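Local coordinates for protein putative phophotriesterase (Proteus mirabilis, PDB 3RHG) that is a putative hydrolase of the phosphotriesterase family that binds two divalent metal ions, zinc in this crystal, and probably acts on ester bonds, at residues K71-D76 with Q299-N304; A141-I146 with L181-L186; H229-G234 with E251-G256. One frame throughout, in Å; residues are numbered along the deposited sequence. Where two conformers were deposited one is given.

Contact 1: residues K71-D76 with Q299-N304; sequences KKPIED and QMWAKN
Trp301 reaches across to the start of helix 74-86 and sets the far rim of its six-membered ring against Asp76, Lys72 and Pro73. Asp76 comes closest, its CB lying 3.4 Å from Trp301 CH2 and almost as near to CZ3. The Asp76 side chain crosses the indole at about a right angle, with the carboxylate and ring planes 47° apart and OD2 3.7 Å from Trp301 CZ3. Lys72 takes the neighbouring corner: its CB lies in the ring plane at the edge, 4.0 Å from Trp301 CZ2, while the bend at chi2 (-60°) brings CD round to 3.7 Å from the same CZ2. Pro73 meets the edge near the ring plane through its CD, 4.1 Å from Trp301 CH2.

Lys303 adds an electrostatic element at the margin. Bent at both chi3 and chi4, its chain puts CE 3.3 Å from Asp76 OD1, yet NZ stays 4.2 Å from that oxygen, near enough for the opposite charges probably to attract, though beyond a salt bridge. The ammonium of Lys72 turns away from the tryptophan and bonds to the carbonyl oxygens of Asp70 and Asn28.

Pro73 stands at the N-cap position of helix 74-86, and further along that helix Glu80 holds the other segment. Its carboxylate accepts from the backbone N of Ala302 and of Lys303, tying the short 3-10 segment 302-304 to the same helix, and Lys303 also packs on Asp53 of the second subunit. The long loop that follows strand 289-291 is thus fastened to the N-terminal end of a barrel helix, at the end of the fold that carries the metal site. It is a peripheral loop-to-helix contact on the active-site side of a (beta/alpha)8 barrel.

Contact 2: residues A141-I146 with L181-L186; sequences AMAKMI and LRAAAL
The flat group at this interface is a peptide: Ala143 CB approaches the carbonyl oxygen of Ala183 at 3.5 Å, and no aromatic ring or planar side chain takes part. Otherwise the two helices meet through small aliphatic groups. Ala143 and Ala183 have CA atoms just 4.5 Å apart, and their methyls let the segment axes come within 7.9 Å of each other. Ala183 points its CB at the opposing backbone and meets Met142 CB at 3.4 Å, a pair tighter than usual van der Waals contact. Leu186, one turn further along, presents CB to Ala143 CB at 3.8 Å.

At the other end Ile146 spans the wider gap. Its CG1 lies anti to the carbonyl carbon (chi1 -66°) and its chain runs on extended through chi2, delivering CD1 to the backbone of Ala184, 3.9 Å from its CA. Ile146 and Ala184 both also touch Ile164, so both helices rest on strand 163-168. Met142 also packs on Leu125. Leu186 touches Ile139 and Asp140 at the start of helix 139-151, extending the same interface.

The axes cross at -49° with their N-to-C directions broadly alike, a sign and size consistent with ridges-into-grooves packing. Helices 139-151 and 175-188, which flank strand 163-168 in sequence, are consecutive helices in the outer layer of the (beta/alpha)8 barrel.

Contact 3: residues H229-G234 with E251-G256; sequences HSDPSG and EFDMIG. With ZN (zinc ion), chain C; BEZ (benzoic acid), chain D.
A zinc-binding histidine held from behind by a carboxylate is the central feature where His229 and Asp253, at the ends of adjacent barrel strands, come together. His229 NE2 binds the zinc at 2.0 Å, alongside Glu166 and His199, while ND1 on the other side of the imidazole donates to Asp253 OD1 at 2.8 Å. The second oxygen, OD2, accepts from the backbone N of His229 (2.9 Å, N-H...O 159°). Both donors arrive on syn sides but out of the carboxylate plane, which stands 70° from the ring. Ring rotation and backbone are therefore gripped by one acid; its chi1 of 47°, with CG between its own N and carbonyl carbon, turns the carboxylate toward His229.

Asp231 makes the reciprocal link, from the first loop to the second. Its OD1 takes the N-H of Met254 at 2.9 Å, from well above the carboxylate plane, and OD2 receives a weak bond from Asp253 N. Ser230 N adds a backbone bond to Glu251 O.

On the pocket side, C3 of benzoic acid sits over the centre of one face of the His229 ring, 3.5 Å above its plane. Met254, its SD 3.8 Å from Pro232 CD, bends at chi3 so that CE reaches the ligand's C4. A carboxylate-backed zinc histidine just past the end of a barrel strand is consistent with the binuclear metal site of the phosphotriesterase family.

Overall arrangement
Contacts 2 and 3 are buried, whereas contact 1 is only partly so and borders the second subunit. Contact 3 lies nearest the chain's centre, among the strand ends, and relies on directed hydrogen bonds to carboxylates and on metal coordination. Contact 2, on the opposite side of the centre, joins two outer helices through apolar packing alone. Contact 1 is mixed, the outer edge of an indole against aliphatic carbons and a carboxylate, with a loose charge pair beside it. None shares a helix or strand with another, yet contacts 1 and 3 approach to about 5 Å between nearest atoms, since both use loops at the metal-binding end of the same barrel.

Contact 1: residues K71-D76 with Q299-N304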
ATOM      1  N   LYS A  71      -9.490  13.384  18.167  1.00 29.76           N
ATOM      2  CA  LYS A  71      -9.659  14.684  17.507  1.00 25.86           C
ATOM      3  C   LYS A  71      -8.387  15.145  16.774  1.00 27.45           C
ATOM      4  O   LYS A  71      -7.256  14.777  17.148  1.00 28.88           O
ATOM      5  CB  LYS A  71     -10.171  15.751  18.482  1.00 36.58           C
ATOM      6  CG  LYS A  71      -9.401  15.838  19.766  1.00 40.43           C
ATOM      7  CD  LYS A  71     -10.159  16.652  20.836  1.00 46.17           C
ATOM      8  CE  LYS A  71     -10.155  18.132  20.536  1.00 47.35           C
ATOM      9  NZ  LYS A  71     -10.512  18.935  21.768  1.00 46.42           N
ATOM     10  N   LYS A  72      -8.586  15.929  15.719  1.00 25.79           N
ATOM     11  CA  LYS A  72      -7.498  16.342  14.842  1.00 24.95           C
ATOM     12  C   LYS A  72      -7.069  17.767  15.201  1.00 26.04           C
ATOM     13  O   LYS A  72      -7.855  18.703  15.063  1.00 29.73           O
ATOM     14  CB  LYS A  72      -7.953  16.263  13.367  1.00 21.91           C
ATOM     15  CG  LYS A  72      -8.632  14.922  12.991  1.00 23.43           C
ATOM     16  CD  LYS A  72      -7.676  13.746  13.213  1.00 23.98           C
ATOM     17  CE  LYS A  72      -8.304  12.393  12.843  1.00 20.91           C
ATOM     18  NZ  LYS A  72      -9.544  12.125  13.620  1.00 22.77           N
ATOM     19  N   PRO A  73      -5.830  17.946  15.682  1.00 25.42           N
ATOM     20  CA  PRO A  73      -5.383  19.312  16.024  1.00 28.06           C
ATOM     21  C   PRO A  73      -5.346  20.230  14.804  1.00 28.72           C
ATOM     22  O   PRO A  73      -4.888  19.822  13.722  1.00 27.20           O
ATOM     23  CB  PRO A  73      -3.960  19.098  16.563  1.00 29.09           C
ATOM     24  CG  PRO A  73      -3.943  17.659  17.015  1.00 29.56           C
ATOM     25  CD  PRO A  73      -4.822  16.928  16.027  1.00 26.19           C
ATOM     26  N   ILE A  74      -5.816  21.466  14.970  1.00 27.88           N
ATOM     27  CA  ILE A  74      -5.838  22.404  13.852  1.00 29.09           C
ATOM     28  C   ILE A  74      -4.459  22.614  13.190  1.00 29.39           C
ATOM     29  O   ILE A  74      -4.383  22.745  11.973  1.00 29.79           O
ATOM     30  CB  ILE A  74      -6.511  23.762  14.215  1.00 24.42           C
ATOM     31  CG1 ILE A  74      -6.728  24.589  12.938  1.00 28.95           C
ATOM     32  CG2 ILE A  74      -5.653  24.518  15.233  1.00 30.76           C
ATOM     33  CD1 ILE A  74      -7.692  25.737  13.105  1.00 31.36           C
ATOM     34  N   GLU A  75      -3.379  22.648  13.976  1.00 30.37           N
ATOM     35  CA  GLU A  75      -2.024  22.815  13.436  0.50 31.31           C
ATOM     36  C   GLU A  75      -1.705  21.708  12.431  1.00 31.35           C
ATOM     37  O   GLU A  75      -1.099  21.942  11.376  1.00 31.70           O
ATOM     38  CB  GLU A  75      -0.977  22.782  14.561  0.50 35.59           C
ATOM     39  CG  GLU A  75      -1.448  23.325  15.914  0.50 40.40           C
ATOM     40  CD  GLU A  75      -1.991  22.235  16.843  0.50 43.79           C
ATOM     41  OE1 GLU A  75      -3.199  22.273  17.152  0.50 44.27           O
ATOM     42  OE2 GLU A  75      -1.214  21.343  17.266  0.50 43.65           O
ATOM     43  N   ASP A  76      -2.089  20.483  12.781  1.00 28.56           N
ATOM     44  CA  ASP A  76      -1.824  19.333  11.908  1.00 28.86           C
ATOM     45  C   ASP A  76      -2.653  19.411  10.632  1.00 27.18           C
ATOM     46  O   ASP A  76      -2.160  19.147   9.527  1.00 27.82           O
ATOM     47  CB  ASP A  76      -2.138  18.026  12.632  1.00 29.22           C
ATOM     48  CG  ASP A  76      -1.143  17.714  13.739  1.00 34.41           C
ATOM     49  OD1 ASP A  76       0.062  17.992  13.566  1.00 44.37           O
ATOM     50  OD2 ASP A  76      -1.568  17.185  14.782  1.00 38.15           O
ATOM     51  N   GLN A 299      -3.274   8.434  10.428  1.00 22.27           N
ATOM     52  CA  GLN A 299      -2.286   7.699   9.648  1.00 22.80           C
ATOM     53  C   GLN A 299      -2.335   8.085   8.167  1.00 21.69           C
ATOM     54  O   GLN A 299      -1.385   7.821   7.420  1.00 22.63           O
ATOM     55  CB  GLN A 299      -2.491   6.191   9.775  1.00 21.99           C
ATOM     56  CG  GLN A 299      -3.649   5.680   8.957  1.00 22.20           C
ATOM     57  CD  GLN A 299      -3.935   4.227   9.281  1.00 24.78           C
ATOM     58  OE1 GLN A 299      -4.615   3.922  10.262  1.00 24.47           O
ATOM     59  NE2 GLN A 299      -3.403   3.320   8.464  1.00 24.70           N
ATOM     60  N   MET A 300      -3.427   8.717   7.739  1.00 20.84           N
ATOM     61  CA  MET A 300      -3.528   9.096   6.335  1.00 19.53           C
ATOM     62  C   MET A 300      -2.802  10.398   5.994  1.00 22.15           C
ATOM     63  O   MET A 300      -2.573  10.711   4.813  1.00 22.38           O
ATOM     64  CB  MET A 300      -4.986   9.172   5.899  1.00 21.25           C
ATOM     65  CG  MET A 300      -5.698   7.846   6.072  1.00 18.34           C
ATOM     66  SD  MET A 300      -7.441   7.873   5.659  1.00 20.54           S
ATOM     67  CE  MET A 300      -7.394   8.242   3.878  1.00 20.92           C
ATOM     68  N   TRP A 301      -2.445  11.170   7.015  1.00 20.52           N
ATOM     69  CA  TRP A 301      -1.717  12.408   6.773  1.00 19.52           C
ATOM     70  C   TRP A 301      -0.347  12.120   6.156  1.00 22.88           C
ATOM     71  O   TRP A 301       0.327  11.163   6.565  1.00 23.83           O
ATOM     72  CB  TRP A 301      -1.502  13.127   8.103  1.00 22.05           C
ATOM     73  CG  TRP A 301      -2.742  13.697   8.697  1.00 23.89           C
ATOM     74  CD1 TRP A 301      -3.918  14.006   8.051  1.00 23.27           C
ATOM     75  CD2 TRP A 301      -2.908  14.106  10.052  1.00 24.32           C
ATOM     76  NE1 TRP A 301      -4.808  14.564   8.943  1.00 25.44           N
ATOM     77  CE2 TRP A 301      -4.215  14.625  10.181  1.00 26.80           C
ATOM     78  CE3 TRP A 301      -2.086  14.048  11.184  1.00 27.84           C
ATOM     79  CZ2 TRP A 301      -4.714  15.101  11.400  1.00 27.26           C
ATOM     80  CZ3 TRP A 301      -2.573  14.533  12.381  1.00 24.11           C
ATOM     81  CH2 TRP A 301      -3.875  15.053  12.483  1.00 27.17           C
ATOM     82  N   ALA A 302       0.064  12.935   5.179  1.00 22.83           N
ATOM     83  CA  ALA A 302       1.391  12.785   4.566  1.00 21.63           C
ATOM     84  C   ALA A 302       2.550  12.888   5.569  1.00 24.94           C
ATOM     85  O   ALA A 302       3.560  12.188   5.429  1.00 26.68           O
ATOM     86  CB  ALA A 302       1.579  13.789   3.427  1.00 23.99           C
ATOM     87  N   LYS A 303       2.412  13.751   6.579  1.00 25.01           N
ATOM     88  CA  LYS A 303       3.455  13.902   7.601  1.00 25.19           C
ATOM     89  C   LYS A 303       3.696  12.589   8.364  1.00 28.80           C
ATOM     90  O   LYS A 303       4.748  12.379   8.989  1.00 31.07           O
ATOM     91  CB  LYS A 303       3.094  15.043   8.573  1.00 29.16           C
ATOM     92  CG  LYS A 303       1.840  14.784   9.411  1.00 34.73           C
ATOM     93  CD  LYS A 303       1.222  16.076   9.945  1.00 48.43           C
ATOM     94  CE  LYS A 303       1.804  16.450  11.291  1.00 58.17           C
ATOM     95  NZ  LYS A 303       3.288  16.516  11.247  1.00 64.76           N
ATOM     96  N   ASN A 304       2.707  11.711   8.320  1.00 25.81           N
ATOM     97  CA  ASN A 304       2.834  10.401   8.957  1.00 25.37           C
ATOM     98  C   ASN A 304       3.175   9.281   7.985  1.00 25.22           C
ATOM     99  O   ASN A 304       3.210   8.118   8.378  1.00 28.55           O
ATOM    100  CB  ASN A 304       1.585  10.062   9.772  1.00 26.23           C
ATOM    101  CG  ASN A 304       1.448  10.943  11.003  1.00 27.07           C
ATOM    102  OD1 ASN A 304       2.449  11.303  11.634  1.00 31.05           O
ATOM    103  ND2 ASN A 304       0.217  11.333  11.326  1.00 24.49           N
TER

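Contact 2: residues A141-I146 with L181-L186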
ATOM      1  N   ALA A 141     -38.765  15.879  11.545  1.00 27.62           N
ATOM      2  CA  ALA A 141     -37.810  16.467  12.503  1.00 27.03           C
ATOM      3  C   ALA A 141     -36.362  16.368  12.010  1.00 23.86           C
ATOM      4  O   ALA A 141     -35.587  17.345  12.094  1.00 25.15           O
ATOM      5  CB  ALA A 141     -37.946  15.823  13.906  1.00 27.81           C
ATOM      6  N   MET A 142     -35.997  15.197  11.480  1.00 23.11           N
ATOM      7  CA  MET A 142     -34.644  14.981  10.942  1.00 20.71           C
ATOM      8  C   MET A 142     -34.408  15.893   9.732  1.00 20.28           C
ATOM      9  O   MET A 142     -33.343  16.492   9.611  1.00 20.64           O
ATOM     10  CB  MET A 142     -34.417  13.499  10.575  1.00 21.56           C
ATOM     11  CG  MET A 142     -34.357  12.543  11.826  1.00 30.40           C
ATOM     12  SD  MET A 142     -33.739  10.881  11.423  1.00 31.20           S
ATOM     13  CE  MET A 142     -35.185  10.150  10.670  1.00 32.66           C
ATOM     14  N   ALA A 143     -35.411  15.999   8.858  1.00 19.45           N
ATOM     15  CA  ALA A 143     -35.300  16.850   7.673  1.00 19.37           C
ATOM     16  C   ALA A 143     -35.182  18.313   8.065  1.00 20.82           C
ATOM     17  O   ALA A 143     -34.366  19.060   7.492  1.00 20.28           O
ATOM     18  CB  ALA A 143     -36.490  16.639   6.747  1.00 19.36           C
ATOM     19  N   LYS A 144     -35.968  18.739   9.052  1.00 19.61           N
ATOM     20  CA  LYS A 144     -35.903  20.142   9.491  1.00 21.27           C
ATOM     21  C   LYS A 144     -34.514  20.458  10.054  1.00 21.60           C
ATOM     22  O   LYS A 144     -33.954  21.539   9.817  1.00 20.34           O
ATOM     23  CB  LYS A 144     -36.989  20.460  10.537  1.00 25.34           C
ATOM     24  CG  LYS A 144     -36.820  21.818  11.231  1.00 30.58           C
ATOM     25  CD  LYS A 144     -37.923  22.029  12.275  1.00 33.89           C
ATOM     26  CE  LYS A 144     -37.432  22.846  13.469  1.00 41.10           C
ATOM     27  NZ  LYS A 144     -36.963  24.220  13.097  1.00 37.58           N
ATOM     28  N   MET A 145     -33.951  19.519  10.809  1.00 21.77           N
ATOM     29  CA  MET A 145     -32.618  19.690  11.364  0.50 21.45           C
ATOM     30  C   MET A 145     -31.592  19.954  10.244  1.00 19.91           C
ATOM     31  O   MET A 145     -30.756  20.860  10.334  1.00 20.34           O
ATOM     32  CB  MET A 145     -32.260  18.449  12.189  0.50 23.29           C
ATOM     33  CG  MET A 145     -30.973  18.535  12.940  0.50 24.57           C
ATOM     34  SD  MET A 145     -29.585  18.184  11.872  0.50 28.42           S
ATOM     35  CE  MET A 145     -29.832  16.445  11.455  0.50 34.73           C
ATOM     36  N   ILE A 146     -31.646  19.139   9.190  1.00 17.90           N
ATOM     37  CA  ILE A 146     -30.702  19.306   8.084  1.00 18.36           C
ATOM     38  C   ILE A 146     -30.957  20.647   7.385  1.00 19.10           C
ATOM     39  O   ILE A 146     -30.020  21.408   7.094  1.00 18.52           O
ATOM     40  CB  ILE A 146     -30.836  18.149   7.062  1.00 18.32           C
ATOM     41  CG1 ILE A 146     -30.403  16.825   7.721  1.00 20.26           C
ATOM     42  CG2 ILE A 146     -29.984  18.450   5.767  1.00 19.01           C
ATOM     43  CD1 ILE A 146     -30.719  15.587   6.880  1.00 21.69           C
ATOM     44  N   LEU A 181     -32.205   8.388   5.446  1.00 19.90           N
ATOM     45  CA  LEU A 181     -32.115   8.633   4.010  1.00 18.72           C
ATOM     46  C   LEU A 181     -33.334   9.424   3.495  1.00 20.31           C
ATOM     47  O   LEU A 181     -33.192  10.378   2.710  1.00 19.00           O
ATOM     48  CB  LEU A 181     -31.949   7.298   3.287  1.00 22.99           C
ATOM     49  CG  LEU A 181     -31.502   7.296   1.855  1.00 28.60           C
ATOM     50  CD1 LEU A 181     -30.084   7.898   1.742  1.00 23.08           C
ATOM     51  CD2 LEU A 181     -31.556   5.845   1.324  1.00 22.57           C
ATOM     52  N   ARG A 182     -34.530   9.034   3.913  1.00 18.45           N
ATOM     53  CA  ARG A 182     -35.724   9.782   3.521  1.00 18.85           C
ATOM     54  C   ARG A 182     -35.680  11.228   4.012  1.00 18.68           C
ATOM     55  O   ARG A 182     -36.088  12.149   3.280  1.00 19.55           O
ATOM     56  CB  ARG A 182     -36.989   9.098   4.015  1.00 18.11           C
ATOM     57  CG  ARG A 182     -37.227   7.751   3.339  1.00 20.11           C
ATOM     58  CD  ARG A 182     -38.530   7.112   3.836  1.00 22.76           C
ATOM     59  NE  ARG A 182     -38.823   5.951   3.021  1.00 25.68           N
ATOM     60  CZ  ARG A 182     -38.511   4.706   3.346  1.00 30.39           C
ATOM     61  NH1 ARG A 182     -37.927   4.429   4.523  1.00 28.72           N
ATOM     62  NH2 ARG A 182     -38.795   3.734   2.488  1.00 29.51           N
ATOM     63  N   ALA A 183     -35.241  11.437   5.258  1.00 18.35           N
ATOM     64  CA  ALA A 183     -35.110  12.800   5.775  1.00 18.53           C
ATOM     65  C   ALA A 183     -34.140  13.639   4.951  1.00 18.12           C
ATOM     66  O   ALA A 183     -34.400  14.817   4.679  1.00 18.21           O
ATOM     67  CB  ALA A 183     -34.676  12.792   7.264  1.00 19.14           C
ATOM     68  N   ALA A 184     -33.020  13.036   4.568  1.00 17.81           N
ATOM     69  CA  ALA A 184     -32.043  13.740   3.760  1.00 15.74           C
ATOM     70  C   ALA A 184     -32.671  14.138   2.420  1.00 17.41           C
ATOM     71  O   ALA A 184     -32.418  15.235   1.915  1.00 18.67           O
ATOM     72  CB  ALA A 184     -30.790  12.856   3.537  1.00 17.31           C
ATOM     73  N   ALA A 185     -33.473  13.243   1.845  1.00 17.19           N
ATOM     74  CA  ALA A 185     -34.167  13.506   0.575  1.00 20.03           C
ATOM     75  C   ALA A 185     -35.138  14.677   0.725  1.00 19.74           C
ATOM     76  O   ALA A 185     -35.144  15.602  -0.090  1.00 19.54           O
ATOM     77  CB  ALA A 185     -34.922  12.232   0.111  1.00 20.33           C
ATOM     78  N   LEU A 186     -35.952  14.663   1.780  1.00 17.66           N
ATOM     79  CA  LEU A 186     -36.860  15.797   2.027  1.00 18.41           C
ATOM     80  C   LEU A 186     -36.102  17.119   2.163  1.00 19.20           C
ATOM     81  O   LEU A 186     -36.535  18.162   1.629  1.00 20.75           O
ATOM     82  CB  LEU A 186     -37.709  15.567   3.288  1.00 21.86           C
ATOM     83  CG  LEU A 186     -38.752  14.448   3.192  1.00 22.17           C
ATOM     84  CD1 LEU A 186     -39.460  14.307   4.531  1.00 29.93           C
ATOM     85  CD2 LEU A 186     -39.758  14.740   2.072  1.00 25.70           C
TER

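Contact 3: residues H229-G234 with E251-G256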
ATOM      1  N   HIS A 229     -17.761   5.940  -1.483  1.00 15.91           N
ATOM      2  CA  HIS A 229     -17.120   4.653  -1.306  1.00 15.52           C
ATOM      3  C   HIS A 229     -17.508   3.680  -2.427  1.00 15.59           C
ATOM      4  O   HIS A 229     -17.796   2.501  -2.197  1.00 18.14           O
ATOM      5  CB  HIS A 229     -17.474   4.077   0.072  1.00 16.07           C
ATOM      6  CG  HIS A 229     -17.406   5.076   1.183  1.00 18.74           C
ATOM      7  ND1 HIS A 229     -16.443   6.061   1.242  1.00 20.14           N
ATOM      8  CD2 HIS A 229     -18.176   5.242   2.285  1.00 19.03           C
ATOM      9  CE1 HIS A 229     -16.636   6.810   2.314  1.00 18.72           C
ATOM     10  NE2 HIS A 229     -17.670   6.326   2.977  1.00 17.97           N
ATOM     11  N   SER A 230     -17.509   4.185  -3.655  1.00 16.22           N
ATOM     12  CA  SER A 230     -17.730   3.330  -4.800  1.00 15.33           C
ATOM     13  C   SER A 230     -16.467   2.517  -5.116  1.00 15.74           C
ATOM     14  O   SER A 230     -16.534   1.566  -5.898  1.00 18.06           O
ATOM     15  CB  SER A 230     -18.127   4.180  -6.019  1.00 17.58           C
ATOM     16  OG  SER A 230     -19.369   4.848  -5.798  1.00 17.93           O
ATOM     17  N   ASP A 231     -15.328   2.887  -4.517  1.00 17.11           N
ATOM     18  CA  ASP A 231     -14.044   2.284  -4.901  1.00 18.33           C
ATOM     19  C   ASP A 231     -14.045   0.747  -4.826  1.00 19.43           C
ATOM     20  O   ASP A 231     -13.572   0.087  -5.747  1.00 18.83           O
ATOM     21  CB  ASP A 231     -12.861   2.843  -4.080  1.00 17.96           C
ATOM     22  CG  ASP A 231     -12.945   4.357  -3.862  1.00 17.71           C
ATOM     23  OD1 ASP A 231     -11.932   5.033  -4.141  1.00 18.69           O
ATOM     24  OD2 ASP A 231     -14.009   4.865  -3.412  1.00 17.80           O
ATOM     25  N   PRO A 232     -14.566   0.162  -3.723  1.00 17.96           N
ATOM     26  CA  PRO A 232     -14.428  -1.297  -3.634  1.00 19.57           C
ATOM     27  C   PRO A 232     -15.327  -2.071  -4.594  1.00 20.05           C
ATOM     28  O   PRO A 232     -15.211  -3.302  -4.659  1.00 23.15           O
ATOM     29  CB  PRO A 232     -14.801  -1.606  -2.167  1.00 19.40           C
ATOM     30  CG  PRO A 232     -14.598  -0.288  -1.437  1.00 17.28           C
ATOM     31  CD  PRO A 232     -15.074   0.735  -2.459  1.00 18.65           C
ATOM     32  N   SER A 233     -16.222  -1.380  -5.311  1.00 17.75           N
ATOM     33  CA  SER A 233     -17.000  -2.044  -6.354  1.00 18.16           C
ATOM     34  C   SER A 233     -16.445  -1.774  -7.752  1.00 19.37           C
ATOM     35  O   SER A 233     -17.099  -2.061  -8.755  1.00 21.66           O
ATOM     36  CB  SER A 233     -18.491  -1.717  -6.266  1.00 18.96           C
ATOM     37  OG  SER A 233     -18.749  -0.323  -6.403  1.00 18.99           O
ATOM     38  N   GLY A 234     -15.214  -1.274  -7.810  1.00 20.03           N
ATOM     39  CA  GLY A 234     -14.649  -0.833  -9.104  1.00 19.22           C
ATOM     40  C   GLY A 234     -14.461  -1.982 -10.105  1.00 18.96           C
ATOM     41  O   GLY A 234     -14.460  -1.740 -11.327  1.00 23.24           O
ATOM     42  N   GLU A 251     -18.659   8.258  -6.593  1.00 16.89           N
ATOM     43  CA  GLU A 251     -17.518   8.904  -5.972  1.00 15.35           C
ATOM     44  C   GLU A 251     -16.503   7.857  -5.533  1.00 16.24           C
ATOM     45  O   GLU A 251     -16.823   6.939  -4.749  1.00 16.87           O
ATOM     46  CB  GLU A 251     -17.982   9.719  -4.765  1.00 16.99           C
ATOM     47  CG  GLU A 251     -16.870  10.372  -3.971  1.00 15.54           C
ATOM     48  CD  GLU A 251     -17.456  11.229  -2.876  1.00 18.30           C
ATOM     49  OE1 GLU A 251     -17.657  10.746  -1.723  1.00 18.44           O
ATOM     50  OE2 GLU A 251     -17.774  12.387  -3.187  1.00 20.35           O
ATOM     51  N   PHE A 252     -15.291   7.980  -6.071  1.00 16.35           N
ATOM     52  CA  PHE A 252     -14.155   7.160  -5.706  1.00 16.81           C
ATOM     53  C   PHE A 252     -13.384   8.001  -4.732  1.00 17.52           C
ATOM     54  O   PHE A 252     -12.550   8.825  -5.123  1.00 18.46           O
ATOM     55  CB  PHE A 252     -13.321   6.793  -6.946  1.00 16.94           C
ATOM     56  CG  PHE A 252     -14.023   5.831  -7.876  1.00 17.53           C
ATOM     57  CD1 PHE A 252     -13.693   4.478  -7.879  1.00 17.72           C
ATOM     58  CD2 PHE A 252     -15.025   6.281  -8.734  1.00 19.57           C
ATOM     59  CE1 PHE A 252     -14.356   3.578  -8.733  1.00 18.82           C
ATOM     60  CE2 PHE A 252     -15.692   5.410  -9.597  1.00 19.12           C
ATOM     61  CZ  PHE A 252     -15.351   4.051  -9.611  1.00 19.94           C
ATOM     62  N   ASP A 253     -13.705   7.841  -3.452  1.00 17.60           N
ATOM     63  CA  ASP A 253     -13.159   8.720  -2.434  1.00 18.02           C
ATOM     64  C   ASP A 253     -12.160   8.005  -1.512  1.00 18.20           C
ATOM     65  O   ASP A 253     -11.820   8.532  -0.447  1.00 19.64           O
ATOM     66  CB  ASP A 253     -14.308   9.327  -1.607  1.00 18.66           C
ATOM     67  CG  ASP A 253     -15.313   8.291  -1.169  1.00 16.23           C
ATOM     68  OD1 ASP A 253     -14.871   7.180  -0.851  1.00 19.70           O
ATOM     69  OD2 ASP A 253     -16.536   8.561  -1.189  1.00 17.29           O
ATOM     70  N   MET A 254     -11.650   6.842  -1.930  1.00 17.09           N
ATOM     71  CA  MET A 254     -10.701   6.089  -1.089  1.00 17.27           C
ATOM     72  C   MET A 254      -9.361   6.012  -1.796  1.00 17.68           C
ATOM     73  O   MET A 254      -8.573   5.089  -1.591  1.00 17.91           O
ATOM     74  CB  MET A 254     -11.244   4.698  -0.777  1.00 19.64           C
ATOM     75  CG  MET A 254     -12.572   4.773  -0.053  1.00 18.55           C
ATOM     76  SD  MET A 254     -13.516   3.224  -0.058  1.00 21.60           S
ATOM     77  CE  MET A 254     -12.481   2.173   0.943  1.00 23.36           C
ATOM     78  N   ILE A 255      -9.097   7.005  -2.644  1.00 17.34           N
ATOM     79  CA  ILE A 255      -7.906   6.927  -3.477  1.00 18.81           C
ATOM     80  C   ILE A 255      -6.678   7.178  -2.637  1.00 19.29           C
ATOM     81  O   ILE A 255      -6.545   8.246  -2.030  1.00 19.83           O
ATOM     82  CB  ILE A 255      -8.010   7.915  -4.670  1.00 18.59           C
ATOM     83  CG1 ILE A 255      -9.147   7.462  -5.595  1.00 18.63           C
ATOM     84  CG2 ILE A 255      -6.669   7.994  -5.464  1.00 21.24           C
ATOM     85  CD1 ILE A 255      -9.470   8.456  -6.701  1.00 20.83           C
ATOM     86  N   GLY A 256      -5.778   6.191  -2.604  1.00 20.68           N
ATOM     87  CA  GLY A 256      -4.612   6.246  -1.738  1.00 22.11           C
ATOM     88  C   GLY A 256      -4.888   5.925  -0.274  1.00 21.64           C
ATOM     89  O   GLY A 256      -4.041   6.196   0.599  1.00 21.50           O
TER
HETATM   90 ZN    ZN C 368     -18.389   6.943   4.782  1.00 22.50          ZN
HETATM   91  C   BEZ D 369     -16.113   1.702   5.888  1.00 36.16           C
HETATM   92  O1  BEZ D 369     -17.281   1.655   5.446  1.00 38.65           O
HETATM   93  O2  BEZ D 369     -15.797   1.001   6.879  1.00 40.04           O
HETATM   94  C1  BEZ D 369     -15.089   2.583   5.247  1.00 28.24           C
HETATM   95  C2  BEZ D 369     -15.445   3.481   4.237  1.00 30.56           C
HETATM   96  C3  BEZ D 369     -14.475   4.303   3.665  1.00 29.17           C
HETATM   97  C4  BEZ D 369     -13.154   4.215   4.082  1.00 28.43           C
HETATM   98  C5  BEZ D 369     -12.803   3.309   5.078  1.00 27.32           C
HETATM   99  C6  BEZ D 369     -13.764   2.494   5.670  1.00 30.20           C